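Local structure of transcriptional regulator, IclR family (Alicyclobacillus acidocaldarius subsp. acidocaldarius, 5TJJ) at residues His197-Val209 with Leu220-Gln232. The protein probably binds DNA as a transcription factor of the IclR family, with a helix-turn-helix domain joined to a GAF-like C-terminal domain. Residues are numbered along the deposited sequence; the frame is centred on the assembly and turned at random.
Sequences HGELWPGISAVAV and LVLSCLTMTSVIQ
Ser205 OG and Thr228 OG1 meet at 2.7 Å, a hydrogen bond that either hydroxyl could donate. Ser205 OG lies anti to its own carbonyl carbon (chi1 -55°), where it also bonds His197 ND1 in the imidazole plane; small hydroxyl residues suit this junction. Ile231 CD1 lies 3.6 Å from Ser205 CB and reaches the edge of the His197 ring. Thr228 N donates almost straight to Gly203 O, 2.7 Å away, from above the carbonyl plane; Gly203 is third in a type II turn from Trp201 to Ile204, where positive phi suits glycine. Strand 204-212 leads away from here and strand 218-227 returns beside it, an antiparallel hairpin in the sheet of the GAF-like domain. On one face Leu225 CD2 packs against the Ala206 methyl at 3.8 Å and Val221 CG1 against that of Ala208; small Ala208 and Val221 meet helix 144-151. There Ser223 OG, turned from its own N (chi1 -175°), hydrogen-bonds Val207 O at 3.2 Å, 58° above the carbonyl plane; were an alanine here, that carbonyl, which also accepts Cys224 N, would probably lose its second donor. On the other face Val207 and Val209 pack against helix 233-253, Leu222 and Cys224 against helix 86-101.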
loop_
_atom_site.group_PDB
_atom_site.type_symbol
_atom_site.label_atom_id
_atom_site.label_comp_id
_atom_site.label_asym_id
_atom_site.label_seq_id
_atom_site.Cartn_x
_atom_site.Cartn_y
_atom_site.Cartn_z
ATOM N N HIS A 197 -13.626 -14.905 30.881
ATOM C CA HIS A 197 -12.946 -15.700 31.918
ATOM C C HIS A 197 -13.444 -17.138 31.860
ATOM O O HIS A 197 -14.492 -17.487 32.395
ATOM C CB HIS A 197 -13.200 -15.130 33.323
ATOM C CG HIS A 197 -12.666 -13.743 33.528
ATOM N ND1 HIS A 197 -11.325 -13.433 33.421
ATOM C CD2 HIS A 197 -13.297 -12.587 33.855
ATOM C CE1 HIS A 197 -11.156 -12.147 33.658
ATOM N NE2 HIS A 197 -12.335 -11.611 33.930
ATOM N N GLY A 198 -12.678 -17.974 31.194
ATOM C CA GLY A 198 -12.987 -19.376 31.114
ATOM C C GLY A 198 -14.210 -19.705 30.300
ATOM O O GLY A 198 -14.888 -20.667 30.612
ATOM N N GLU A 199 -14.468 -18.950 29.236
ATOM C CA GLU A 199 -15.654 -19.174 28.403
ATOM C C GLU A 199 -15.432 -20.258 27.361
ATOM O O GLU A 199 -16.356 -21.002 27.073
ATOM C CB GLU A 199 -16.154 -17.878 27.779
ATOM C CG GLU A 199 -16.828 -16.970 28.807
ATOM C CD GLU A 199 -17.245 -15.608 28.249
ATOM O OE1 GLU A 199 -17.816 -15.543 27.126
ATOM O OE2 GLU A 199 -17.013 -14.584 28.940
ATOM N N LEU A 200 -14.222 -20.383 26.823
ATOM C CA LEU A 200 -13.874 -21.568 26.011
ATOM C C LEU A 200 -13.012 -22.602 26.725
ATOM O O LEU A 200 -13.205 -23.787 26.523
ATOM C CB LEU A 200 -13.144 -21.179 24.730
ATOM C CG LEU A 200 -13.967 -20.474 23.670
ATOM C CD1 LEU A 200 -13.057 -20.245 22.473
ATOM C CD2 LEU A 200 -15.225 -21.231 23.271
ATOM N N TRP A 201 -12.035 -22.161 27.512
ATOM C CA TRP A 201 -11.094 -23.077 28.160
ATOM C C TRP A 201 -11.091 -22.832 29.651
ATOM O O TRP A 201 -10.844 -21.717 30.080
ATOM C CB TRP A 201 -9.695 -22.829 27.628
ATOM C CG TRP A 201 -9.537 -23.117 26.194
ATOM C CD1 TRP A 201 -9.613 -24.329 25.608
ATOM C CD2 TRP A 201 -9.245 -22.183 25.162
ATOM N NE1 TRP A 201 -9.411 -24.213 24.266
ATOM C CE2 TRP A 201 -9.170 -22.904 23.963
ATOM C CE3 TRP A 201 -9.049 -20.800 25.129
ATOM C CZ2 TRP A 201 -8.883 -22.303 22.738
ATOM C CZ3 TRP A 201 -8.771 -20.186 23.897
ATOM C CH2 TRP A 201 -8.682 -20.947 22.724
ATOM N N PRO A 202 -11.348 -23.869 30.457
ATOM C CA PRO A 202 -11.238 -23.629 31.898
ATOM C C PRO A 202 -9.839 -23.108 32.238
ATOM O O PRO A 202 -8.867 -23.582 31.659
ATOM C CB PRO A 202 -11.475 -24.996 32.514
ATOM C CG PRO A 202 -12.036 -25.836 31.438
ATOM C CD PRO A 202 -11.534 -25.286 30.147
ATOM N N GLY A 203 -9.775 -22.084 33.089
ATOM C CA GLY A 203 -8.505 -21.483 33.528
ATOM C C GLY A 203 -7.908 -20.380 32.679
ATOM O O GLY A 203 -6.962 -19.734 33.113
ATOM N N ILE A 204 -8.472 -20.133 31.492
ATOM C CA ILE A 204 -7.893 -19.207 30.529
ATOM C C ILE A 204 -8.756 -17.953 30.367
ATOM O O ILE A 204 -9.952 -18.040 30.115
ATOM C CB ILE A 204 -7.729 -19.881 29.166
ATOM C CG1 ILE A 204 -6.860 -21.122 29.292
ATOM C CG2 ILE A 204 -7.174 -18.903 28.113
ATOM C CD1 ILE A 204 -5.428 -20.839 29.638
ATOM N N SER A 205 -8.132 -16.789 30.516
ATOM C CA SER A 205 -8.817 -15.533 30.255
ATOM C C SER A 205 -8.350 -14.893 28.947
ATOM O O SER A 205 -7.288 -15.200 28.419
ATOM C CB SER A 205 -8.642 -14.572 31.420
ATOM O OG SER A 205 -9.070 -15.188 32.636
ATOM N N ALA A 206 -9.211 -14.038 28.412
ATOM C CA ALA A 206 -8.992 -13.364 27.122
ATOM C C ALA A 206 -9.431 -11.907 27.201
ATOM O O ALA A 206 -10.440 -11.588 27.791
ATOM C CB ALA A 206 -9.716 -14.089 26.003
ATOM N N VAL A 207 -8.625 -11.047 26.614
ATOM C CA VAL A 207 -8.896 -9.639 26.406
ATOM C C VAL A 207 -8.712 -9.420 24.909
ATOM O O VAL A 207 -7.685 -9.836 24.344
ATOM C CB VAL A 207 -7.862 -8.798 27.146
ATOM C CG1 VAL A 207 -8.160 -7.321 26.980
ATOM C CG2 VAL A 207 -7.807 -9.211 28.611
ATOM N N ALA A 208 -9.683 -8.749 24.286
ATOM C CA ALA A 208 -9.736 -8.619 22.857
ATOM C C ALA A 208 -10.186 -7.242 22.417
ATOM O O ALA A 208 -10.969 -6.582 23.069
ATOM C CB ALA A 208 -10.679 -9.652 22.311
ATOM N N VAL A 209 -9.711 -6.834 21.261
ATOM C CA VAL A 209 -10.019 -5.539 20.712
ATOM C C VAL A 209 -10.178 -5.703 19.219
ATOM O O VAL A 209 -9.413 -6.444 18.606
ATOM C CB VAL A 209 -8.882 -4.544 21.020
ATOM C CG1 VAL A 209 -9.101 -3.196 20.315
ATOM C CG2 VAL A 209 -8.828 -4.323 22.502
ATOM N N LEU A 220 -10.628 -8.423 11.640
ATOM C CA LEU A 220 -9.518 -8.901 12.417
ATOM C C LEU A 220 -9.723 -8.501 13.853
ATOM O O LEU A 220 -10.249 -7.409 14.126
ATOM C CB LEU A 220 -8.225 -8.276 11.899
ATOM C CG LEU A 220 -7.646 -8.796 10.583
ATOM C CD1 LEU A 220 -6.375 -7.999 10.244
ATOM C CD2 LEU A 220 -7.371 -10.296 10.666
ATOM N N VAL A 221 -9.290 -9.362 14.770
ATOM C CA VAL A 221 -9.304 -9.051 16.199
ATOM C C VAL A 221 -7.943 -9.378 16.776
ATOM O O VAL A 221 -7.336 -10.342 16.364
ATOM C CB VAL A 221 -10.410 -9.817 16.908
ATOM C CG1 VAL A 221 -10.270 -9.751 18.432
ATOM C CG2 VAL A 221 -11.784 -9.276 16.477
ATOM N N LEU A 222 -7.456 -8.527 17.674
ATOM C CA LEU A 222 -6.244 -8.773 18.412
ATOM C C LEU A 222 -6.664 -9.178 19.793
ATOM O O LEU A 222 -7.457 -8.492 20.412
ATOM C CB LEU A 222 -5.355 -7.522 18.541
ATOM C CG LEU A 222 -5.024 -6.700 17.319
ATOM C CD1 LEU A 222 -4.006 -5.651 17.700
ATOM C CD2 LEU A 222 -4.451 -7.578 16.230
ATOM N N SER A 223 -6.067 -10.255 20.295
ATOM C CA SER A 223 -6.442 -10.822 21.583
ATOM C C SER A 223 -5.234 -11.265 22.411
ATOM O O SER A 223 -4.203 -11.605 21.866
ATOM C CB SER A 223 -7.357 -11.991 21.332
ATOM O OG SER A 223 -7.827 -12.484 22.558
ATOM N N CYS A 224 -5.385 -11.253 23.729
ATOM C CA CYS A 224 -4.340 -11.687 24.679
ATOM C C CYS A 224 -4.905 -12.811 25.526
ATOM O O CYS A 224 -6.003 -12.680 26.084
ATOM C CB CYS A 224 -3.946 -10.550 25.625
ATOM S SG CYS A 224 -2.554 -9.600 25.040
ATOM N N LEU A 225 -4.155 -13.894 25.648
ATOM C CA LEU A 225 -4.525 -14.998 26.531
ATOM C C LEU A 225 -3.630 -15.000 27.757
ATOM O O LEU A 225 -2.428 -14.776 27.648
ATOM C CB LEU A 225 -4.438 -16.351 25.807
ATOM C CG LEU A 225 -5.239 -16.448 24.496
ATOM C CD1 LEU A 225 -5.115 -17.844 23.901
ATOM C CD2 LEU A 225 -6.703 -16.088 24.695
ATOM N N THR A 226 -4.235 -15.238 28.912
ATOM C CA THR A 226 -3.514 -15.496 30.140
ATOM C C THR A 226 -4.313 -16.465 31.022
ATOM O O THR A 226 -5.478 -16.761 30.746
ATOM C CB THR A 226 -3.164 -14.185 30.892
ATOM O OG1 THR A 226 -2.299 -14.489 31.989
ATOM C CG2 THR A 226 -4.387 -13.421 31.414
HETATM N N MSE A 227 -3.677 -16.937 32.079
HETATM C CA MSE A 227 -4.317 -17.796 33.057
HETATM C C MSE A 227 -5.120 -16.937 33.985
HETATM O O MSE A 227 -4.630 -15.937 34.494
HETATM C CB MSE A 227 -3.297 -18.535 33.897
HETATM C CG MSE A 227 -2.465 -19.432 32.992
HETATM SE SE MSE A 227 -1.446 -20.751 34.050
HETATM C CE MSE A 227 0.122 -19.688 34.649
ATOM N N THR A 228 -6.364 -17.329 34.213
ATOM C CA THR A 228 -7.271 -16.585 35.081
ATOM C C THR A 228 -6.769 -16.535 36.509
ATOM O O THR A 228 -6.881 -15.511 37.151
ATOM C CB THR A 228 -8.659 -17.240 35.120
ATOM O OG1 THR A 228 -9.034 -17.642 33.804
ATOM C CG2 THR A 228 -9.696 -16.286 35.656
ATOM N N SER A 229 -6.224 -17.652 36.988
ATOM C CA SER A 229 -5.912 -17.795 38.393
ATOM C C SER A 229 -4.748 -16.920 38.854
ATOM O O SER A 229 -4.526 -16.801 40.056
ATOM C CB SER A 229 -5.624 -19.263 38.724
ATOM O OG SER A 229 -4.446 -19.722 38.091
ATOM N N VAL A 230 -3.981 -16.347 37.921
ATOM C CA VAL A 230 -2.860 -15.485 38.278
ATOM C C VAL A 230 -2.983 -14.056 37.773
ATOM O O VAL A 230 -2.087 -13.275 37.993
ATOM C CB VAL A 230 -1.473 -16.077 37.854
ATOM C CG1 VAL A 230 -1.242 -17.452 38.486
ATOM C CG2 VAL A 230 -1.289 -16.091 36.342
ATOM N N ILE A 231 -4.080 -13.708 37.127
ATOM C CA ILE A 231 -4.388 -12.320 36.817
ATOM C C ILE A 231 -4.437 -11.462 38.092
ATOM O O ILE A 231 -5.004 -11.871 39.095
ATOM C CB ILE A 231 -5.752 -12.202 36.086
ATOM C CG1 ILE A 231 -5.608 -12.646 34.650
ATOM C CG2 ILE A 231 -6.288 -10.763 36.107
ATOM C CD1 ILE A 231 -6.928 -12.665 33.894
ATOM N N GLN A 232 -3.873 -10.259 38.009
ATOM C CA GLN A 232 -3.734 -9.341 39.149
ATOM C C GLN A 232 -4.255 -7.946 38.787
ATOM O O GLN A 232 -4.749 -7.743 37.666
ATOM C CB GLN A 232 -2.276 -9.320 39.597
ATOM C CG GLN A 232 -1.889 -10.602 40.326
ATOM C CD GLN A 232 -0.384 -10.799 40.477
ATOM O OE1 GLN A 232 0.417 -10.184 39.759
ATOM N NE2 GLN A 232 0.011 -11.688 41.402
HETATM O O HOH W 1 -11.017 -19.471 33.942
#